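Local coordinates for AP endonuclease, family protein 2 (PDB 5TNV) that binds a magnesium ion in a xylose isomerase-like TIM barrel and may act as an endonuclease, at residues 80-83 with 84-87; 147-150 with 151-155; 291-294 with 295-299. One frame throughout, in Å; residues are numbered along the deposited sequence. Where two conformers were deposited one is given.

Interaction 1. Residues 80-83 with 84-87; sequences ALSD and SRIE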
loop_
_atom_site.group_PDB
_atom_site.type_symbol
_atom_site.label_atom_id
_atom_site.label_comp_id
_atom_site.label_asym_id
_atom_site.label_seq_id
_atom_site.Cartn_x
_atom_site.Cartn_y
_atom_site.Cartn_z
ATOM N N ALA A 80 37.576 -4.129 -1.635
ATOM C CA ALA A 80 38.452 -3.734 -2.734
ATOM C C ALA A 80 39.180 -2.426 -2.488
ATOM O O ALA A 80 40.135 -2.142 -3.182
ATOM C CB ALA A 80 37.664 -3.621 -4.040
ATOM N N LEU A 81 38.731 -1.602 -1.561
ATOM C CA LEU A 81 39.380 -0.309 -1.326
ATOM C C LEU A 81 40.717 -0.457 -0.674
ATOM O O LEU A 81 40.968 -1.349 0.145
ATOM C CB LEU A 81 38.491 0.576 -0.429
ATOM C CG LEU A 81 37.176 1.083 -1.015
ATOM C CD1 LEU A 81 36.495 1.966 0.029
ATOM C CD2 LEU A 81 37.354 1.827 -2.323
ATOM N N SER A 82 41.610 0.497 -1.000
ATOM C CA SER A 82 42.826 0.614 -0.259
ATOM C C SER A 82 42.510 0.994 1.176
ATOM O O SER A 82 41.444 1.523 1.502
ATOM C CB SER A 82 43.701 1.706 -0.838
ATOM O OG SER A 82 43.102 2.991 -0.663
ATOM N N ASP A 83 43.499 0.757 2.058
ATOM C CA ASP A 83 43.282 1.119 3.465
ATOM C C ASP A 83 43.042 2.622 3.635
ATOM O O ASP A 83 42.231 3.019 4.475
ATOM C CB ASP A 83 44.479 0.670 4.293
ATOM C CG ASP A 83 44.695 -0.808 4.311
ATOM O OD1 ASP A 83 43.811 -1.622 4.023
ATOM O OD2 ASP A 83 45.831 -1.203 4.702
ATOM N N SER A 84 43.744 3.438 2.829
ATOM C CA SER A 84 43.545 4.887 2.939
ATOM C C SER A 84 42.170 5.267 2.434
ATOM O O SER A 84 41.525 6.145 3.034
ATOM C CB SER A 84 44.659 5.636 2.224
ATOM O OG SER A 84 44.613 5.345 0.840
ATOM N N ARG A 85 41.621 4.643 1.398
ATOM C CA ARG A 85 40.259 4.908 0.952
ATOM C C ARG A 85 39.236 4.402 1.952
ATOM O O ARG A 85 38.187 5.033 2.104
ATOM C CB ARG A 85 40.058 4.369 -0.466
ATOM C CG ARG A 85 40.792 5.184 -1.505
ATOM C CD ARG A 85 40.024 6.422 -1.889
ATOM N NE ARG A 85 38.986 6.116 -2.836
ATOM C CZ ARG A 85 38.018 6.929 -3.239
ATOM N NH1 ARG A 85 37.844 8.100 -2.688
ATOM N NH2 ARG A 85 37.196 6.537 -4.208
ATOM N N ILE A 86 39.515 3.303 2.671
ATOM C CA ILE A 86 38.669 2.862 3.791
ATOM C C ILE A 86 38.563 3.981 4.804
ATOM O O ILE A 86 37.477 4.251 5.328
ATOM C CB ILE A 86 39.157 1.548 4.413
ATOM C CG1 ILE A 86 38.877 0.374 3.477
ATOM C CG2 ILE A 86 38.602 1.331 5.819
ATOM C CD1 ILE A 86 37.438 -0.043 3.329
ATOM N N GLU A 87 39.680 4.637 5.160
ATOM C CA GLU A 87 39.599 5.706 6.132
ATOM C C GLU A 87 38.861 6.931 5.589
ATOM O O GLU A 87 38.137 7.559 6.370
ATOM C CB GLU A 87 41.003 6.043 6.698
ATOM C CG GLU A 87 41.660 4.949 7.509
ATOM C CD GLU A 87 40.784 4.404 8.644
ATOM O OE1 GLU A 87 40.096 5.250 9.271
ATOM O OE2 GLU A 87 40.784 3.162 8.858
HETATM O O HOH W 1 41.970 1.625 6.884
#

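Interaction 2. Residues 147-150 with 151-155; sequences TPEQ and EKQIW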
loop_
_atom_site.group_PDB
_atom_site.type_symbol
_atom_site.label_atom_id
_atom_site.label_comp_id
_atom_site.label_asym_id
_atom_site.label_seq_id
_atom_site.Cartn_x
_atom_site.Cartn_y
_atom_site.Cartn_z
ATOM N N THR A 147 20.172 -14.044 -14.749
ATOM C CA THR A 147 20.353 -14.460 -16.113
ATOM C C THR A 147 19.811 -13.421 -17.086
ATOM O O THR A 147 18.998 -12.558 -16.684
ATOM C CB THR A 147 19.650 -15.817 -16.393
ATOM O OG1 THR A 147 18.245 -15.531 -16.283
ATOM C CG2 THR A 147 20.081 -16.855 -15.418
ATOM N N PRO A 148 20.191 -13.462 -18.350
ATOM C CA PRO A 148 19.608 -12.508 -19.312
ATOM C C PRO A 148 18.084 -12.572 -19.358
ATOM O O PRO A 148 17.428 -11.559 -19.471
ATOM C CB PRO A 148 20.259 -12.914 -20.631
ATOM C CG PRO A 148 21.596 -13.456 -20.189
ATOM C CD PRO A 148 21.287 -14.287 -18.950
ATOM N N GLU A 149 17.537 -13.791 -19.261
ATOM C CA GLU A 149 16.086 -13.923 -19.298
ATOM C C GLU A 149 15.472 -13.306 -18.072
ATOM O O GLU A 149 14.435 -12.630 -18.174
ATOM C CB GLU A 149 15.660 -15.400 -19.395
ATOM C CG GLU A 149 14.169 -15.598 -19.499
ATOM C CD GLU A 149 13.661 -17.010 -19.593
ATOM O OE1 GLU A 149 14.461 -17.882 -19.105
ATOM O OE2 GLU A 149 12.524 -17.248 -20.066
ATOM N N GLN A 150 16.063 -13.464 -16.889
ATOM C CA GLN A 150 15.586 -12.782 -15.701
ATOM C C GLN A 150 15.596 -11.271 -15.850
ATOM O O GLN A 150 14.658 -10.601 -15.391
ATOM C CB GLN A 150 16.391 -13.161 -14.459
ATOM C CG GLN A 150 16.052 -14.555 -13.940
ATOM C CD GLN A 150 16.827 -14.873 -12.696
ATOM O OE1 GLN A 150 18.069 -14.881 -12.688
ATOM N NE2 GLN A 150 16.124 -15.131 -11.624
ATOM N N GLU A 151 16.647 -10.757 -16.471
ATOM C CA GLU A 151 16.762 -9.302 -16.629
ATOM C C GLU A 151 15.680 -8.716 -17.553
ATOM O O GLU A 151 15.378 -7.531 -17.438
ATOM C CB GLU A 151 18.160 -8.933 -17.134
ATOM C CG GLU A 151 19.238 -9.161 -16.101
ATOM C CD GLU A 151 20.640 -8.956 -16.625
ATOM O OE1 GLU A 151 20.864 -9.193 -17.814
ATOM O OE2 GLU A 151 21.467 -8.590 -15.779
ATOM N N LYS A 152 15.087 -9.499 -18.417
ATOM C CA LYS A 152 14.040 -9.038 -19.316
ATOM C C LYS A 152 12.669 -8.979 -18.622
ATOM O O LYS A 152 11.760 -8.334 -19.130
ATOM C CB LYS A 152 13.932 -9.906 -20.554
ATOM C CG LYS A 152 15.153 -9.681 -21.482
ATOM C CD LYS A 152 14.812 -9.737 -22.932
ATOM C CE LYS A 152 15.670 -8.841 -23.778
ATOM N NZ LYS A 152 15.014 -7.625 -24.325
ATOM N N GLN A 153 12.494 -9.644 -17.489
ATOM C CA GLN A 153 11.178 -9.781 -16.885
ATOM C C GLN A 153 10.773 -8.531 -16.090
ATOM O O GLN A 153 11.625 -7.727 -15.682
ATOM C CB GLN A 153 11.156 -10.989 -15.927
ATOM C CG GLN A 153 11.583 -12.287 -16.540
ATOM C CD GLN A 153 10.738 -12.665 -17.691
ATOM O OE1 GLN A 153 9.508 -12.767 -17.551
ATOM N NE2 GLN A 153 11.403 -12.937 -18.812
ATOM N N ILE A 154 9.499 -8.406 -15.824
ATOM C CA ILE A 154 8.998 -7.326 -14.961
ATOM C C ILE A 154 9.609 -7.396 -13.554
ATOM O O ILE A 154 9.892 -6.366 -12.950
ATOM C CB ILE A 154 7.472 -7.382 -14.983
ATOM C CG1 ILE A 154 6.975 -6.846 -16.361
ATOM C CG2 ILE A 154 6.830 -6.610 -13.821
ATOM C CD1 ILE A 154 5.514 -7.140 -16.647
ATOM N N TRP A 155 9.841 -8.613 -13.070
ATOM C CA TRP A 155 10.614 -8.858 -11.867
ATOM C C TRP A 155 11.524 -10.058 -12.144
ATOM O O TRP A 155 11.073 -11.040 -12.750
ATOM C CB TRP A 155 9.789 -9.181 -10.673
ATOM C CG TRP A 155 8.799 -8.179 -10.207
ATOM C CD1 TRP A 155 7.428 -8.336 -10.184
ATOM C CD2 TRP A 155 9.078 -6.906 -9.631
ATOM N NE1 TRP A 155 6.868 -7.200 -9.642
ATOM C CE2 TRP A 155 7.859 -6.315 -9.282
ATOM C CE3 TRP A 155 10.262 -6.210 -9.370
ATOM C CZ2 TRP A 155 7.804 -5.047 -8.675
ATOM C CZ3 TRP A 155 10.212 -4.967 -8.782
ATOM C CH2 TRP A 155 8.966 -4.409 -8.444
HETATM O O HOH W 2 14.050 -8.111 -14.292
#

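Interaction 3. Residues 291-294 with 295-299; sequences LGYT and GPFCC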
loop_
_atom_site.group_PDB
_atom_site.type_symbol
_atom_site.label_atom_id
_atom_site.label_comp_id
_atom_site.label_asym_id
_atom_site.label_seq_id
_atom_site.Cartn_x
_atom_site.Cartn_y
_atom_site.Cartn_z
ATOM N N LEU A 291 11.392 -16.575 20.701
ATOM C CA LEU A 291 12.311 -17.656 20.358
ATOM C C LEU A 291 13.765 -17.295 20.621
ATOM O O LEU A 291 14.629 -18.130 20.313
ATOM C CB LEU A 291 12.089 -18.102 18.922
ATOM C CG LEU A 291 10.750 -18.726 18.608
ATOM C CD1 LEU A 291 10.550 -18.926 17.112
ATOM C CD2 LEU A 291 10.616 -20.034 19.353
ATOM N N GLY A 292 14.069 -16.120 21.200
ATOM C CA GLY A 292 15.412 -15.748 21.584
ATOM C C GLY A 292 16.199 -15.020 20.505
ATOM O O GLY A 292 17.407 -14.885 20.664
ATOM N N TYR A 293 15.556 -14.508 19.472
ATOM C CA TYR A 293 16.251 -13.797 18.425
ATOM C C TYR A 293 16.871 -12.540 18.990
ATOM O O TYR A 293 16.197 -11.763 19.671
ATOM C CB TYR A 293 15.251 -13.465 17.276
ATOM C CG TYR A 293 15.980 -12.719 16.170
ATOM C CD1 TYR A 293 16.821 -13.372 15.295
ATOM C CD2 TYR A 293 15.873 -11.325 16.014
ATOM C CE1 TYR A 293 17.492 -12.716 14.283
ATOM C CE2 TYR A 293 16.581 -10.626 15.032
ATOM C CZ TYR A 293 17.395 -11.333 14.172
ATOM O OH TYR A 293 18.144 -10.752 13.215
ATOM N N THR A 294 18.134 -12.299 18.675
ATOM C CA THR A 294 18.846 -11.093 19.125
ATOM C C THR A 294 19.673 -10.404 18.071
ATOM O O THR A 294 20.309 -9.398 18.378
ATOM C CB THR A 294 19.808 -11.445 20.304
ATOM O OG1 THR A 294 20.784 -12.404 19.844
ATOM C CG2 THR A 294 19.073 -12.032 21.485
ATOM N N GLY A 295 19.668 -10.872 16.826
ATOM C CA GLY A 295 20.518 -10.284 15.809
ATOM C C GLY A 295 20.020 -8.985 15.252
ATOM O O GLY A 295 18.850 -8.625 15.413
ATOM N N PRO A 296 20.863 -8.247 14.542
ATOM C CA PRO A 296 20.446 -6.982 13.948
ATOM C C PRO A 296 19.431 -7.245 12.809
ATOM O O PRO A 296 19.356 -8.324 12.247
ATOM C CB PRO A 296 21.748 -6.363 13.445
ATOM C CG PRO A 296 22.675 -7.469 13.282
ATOM C CD PRO A 296 22.285 -8.569 14.224
ATOM N N PHE A 297 18.687 -6.177 12.482
ATOM C CA PHE A 297 17.809 -6.164 11.322
ATOM C C PHE A 297 18.448 -5.465 10.151
ATOM O O PHE A 297 19.279 -4.543 10.341
ATOM C CB PHE A 297 16.480 -5.441 11.648
ATOM C CG PHE A 297 15.610 -6.132 12.666
ATOM C CD1 PHE A 297 14.665 -7.056 12.287
ATOM C CD2 PHE A 297 15.713 -5.826 14.009
ATOM C CE1 PHE A 297 13.818 -7.672 13.188
ATOM C CE2 PHE A 297 14.913 -6.428 14.963
ATOM C CZ PHE A 297 13.967 -7.350 14.549
ATOM N N CYS A 298 18.025 -5.800 8.959
ATOM C CA CYS A 298 18.428 -5.090 7.763
ATOM C C CYS A 298 17.195 -4.931 6.852
ATOM O O CYS A 298 16.582 -5.925 6.446
ATOM C CB CYS A 298 19.537 -5.857 7.035
ATOM S SG CYS A 298 20.120 -5.041 5.558
ATOM N N CYS A 299 16.838 -3.675 6.625
ATOM C CA CYS A 299 15.726 -3.344 5.745
ATOM C C CYS A 299 16.256 -3.335 4.293
ATOM O O CYS A 299 17.082 -2.489 3.940
ATOM C CB CYS A 299 15.127 -1.991 6.103
ATOM S SG CYS A 299 14.394 -1.933 7.721
#

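Interaction 1. Residues 80-83 with 84-87
Ser-82 caps the first turn of helix 83-95 while Leu-81, one residue earlier, packs back against Ile-86, so this is a local helix-start contact at the end of the loop that follows strand 68-70. The cap is made by a side chain: Ser-82 OG accepts from Arg-85 N at 3.0 Å, with an N-H...O angle of 160°. It can do so because OG sits between the backbone N and the carbonyl carbon (chi1 67°), which turns the hydroxyl toward the amide of Arg-85. The same residue contributes its carbonyl, Ser-82 O, which takes the amide of Ile-86 at 2.9 Å. One turn is thus gripped by both a side-chain oxygen and a backbone oxygen of the N-cap residue. The Arg-85 chain also passes close by, its CB and CG each 3.3 Å from Ser-82 OG.

On the buried side, CB of Leu-81 lies 3.9 Å from CG1 of Ile-86, and the methyls Leu-81 CD1 and Ile-86 CD1 meet at 4.0 Å. Asp-83 joins through its backbone: Asp-83 O accepts from Glu-87 N, and a water donates both to that oxygen and to Glu-87 OE2, tying the acid's bent side chain back over the turn.

The end of the Arg-85 chain leads away from the cap. Bent at chi2 and chi3, it pairs with Glu-88 and donates to the carbonyls of Lys-47 and Ala-49, in the loop before helix 51-63. Glu-87, for its part, pairs with Arg-90 further along helix 83-95. Leu-81 rests on Val-76 and Ile-86 on Leu-78, so the apolar side of the turn faces the loop that follows strand 68-70.

Interaction 2. Residues 147-150 with 151-155
The backbone makes a single short helical turn, in which Glu-151 N donates to Thr-147 O at 3.0 Å and i to i+3 pairs then take over, Lys-152 N to Glu-149 O and Gln-153 N to Gln-150 O, although Lys-152 N keeps a weak bond to Pro-148 O as well. Gln-153, bent at chi2 (-59°), folds back so that NE2 reaches Glu-149 O at 3.1 Å, with the acceptor almost in the plane of the amide. Lys-152 N arrives at the same oxygen from the opposite face of its carbonyl plane, so two donors clasp Glu-149 O from both sides. The amide of Gln-153 stands nearly perpendicular to the carboxylate of Glu-149, whose CG passes 3.9 Å from Gln-153 NE2. Glu-151 runs extended, its CG 3.5 Å from Thr-147 O.

At the front of the turn the exchange is reciprocal. Gln-150 N donates to Thr-147 OG1 at 3.1 Å, while Thr-147 N reaches Gln-150 OE1 on a lone pair in the carbonyl plane. Gln-150 NE2 continues to the carbonyl of Phe-156, and beyond the turn Ile-154 O accepts from Tyr-278 of a second subunit. This two-way bonding between the N-cap residue and the third residue after it is a capping box, here opening helix 148-152.

Interaction 3. Residues 291-294 with 295-299
Tyr-293 lays its ring over Gly-295 in the connection from helix 281-290 to strand 297-299, the helix-to-strand loop that leads into the last strand of this TIM barrel. The helix before it ends in a Schellman motif at Gly-292, whose positive phi turns the chain out of the helix. CG of Tyr-293 points directly away from the backbone N (chi1 -180°), and this stretches the phenol along the course of the following residues. One ring face lies over the amide of Gly-295, whose N is 3.5 Å from CZ of Tyr-293; Gly-295, with no side chain, does not crowd the phenol oxygen. The side chain of Phe-297 takes a different course, with CG beside its own backbone N (chi1 -66°), and presents a ring face to the edge of Tyr-293. The rings form an edge-to-face pair, centroids 5.8 Å apart and planes at 60°. Around them, Trp-251 adds a further edge-to-face partner to Tyr-293, while Phe-297 packs on Ile-317 and Leu-321 of helix 306-325. At the far end of the phenol, Tyr-293 OH makes a weak hydrogen bond of 2.9 Å to Pro-296 O, which lies near the plane of the ring.

The three contacts follow one another along the chain in numerical order, all within the same TIM barrel, and none touches another. Their centres are 30 to 34 Å apart, with nearest atoms about 14 Å apart for interactions 2 and 3, which lie on opposite sides of the chain's centre. Interactions 1 and 2 begin helices 83-95 and 148-152, whereas interaction 3 leads into strand 297-299, between strands 29-32 and 251-261 in the sheet. There Phe-297 lies about 8 Å from the magnesium ligand His-252, side chain to side chain. Two contacts are thus helix starts outside the barrel wall, interaction 2 at the subunit boundary, while the third lies in the wall near the magnesium site.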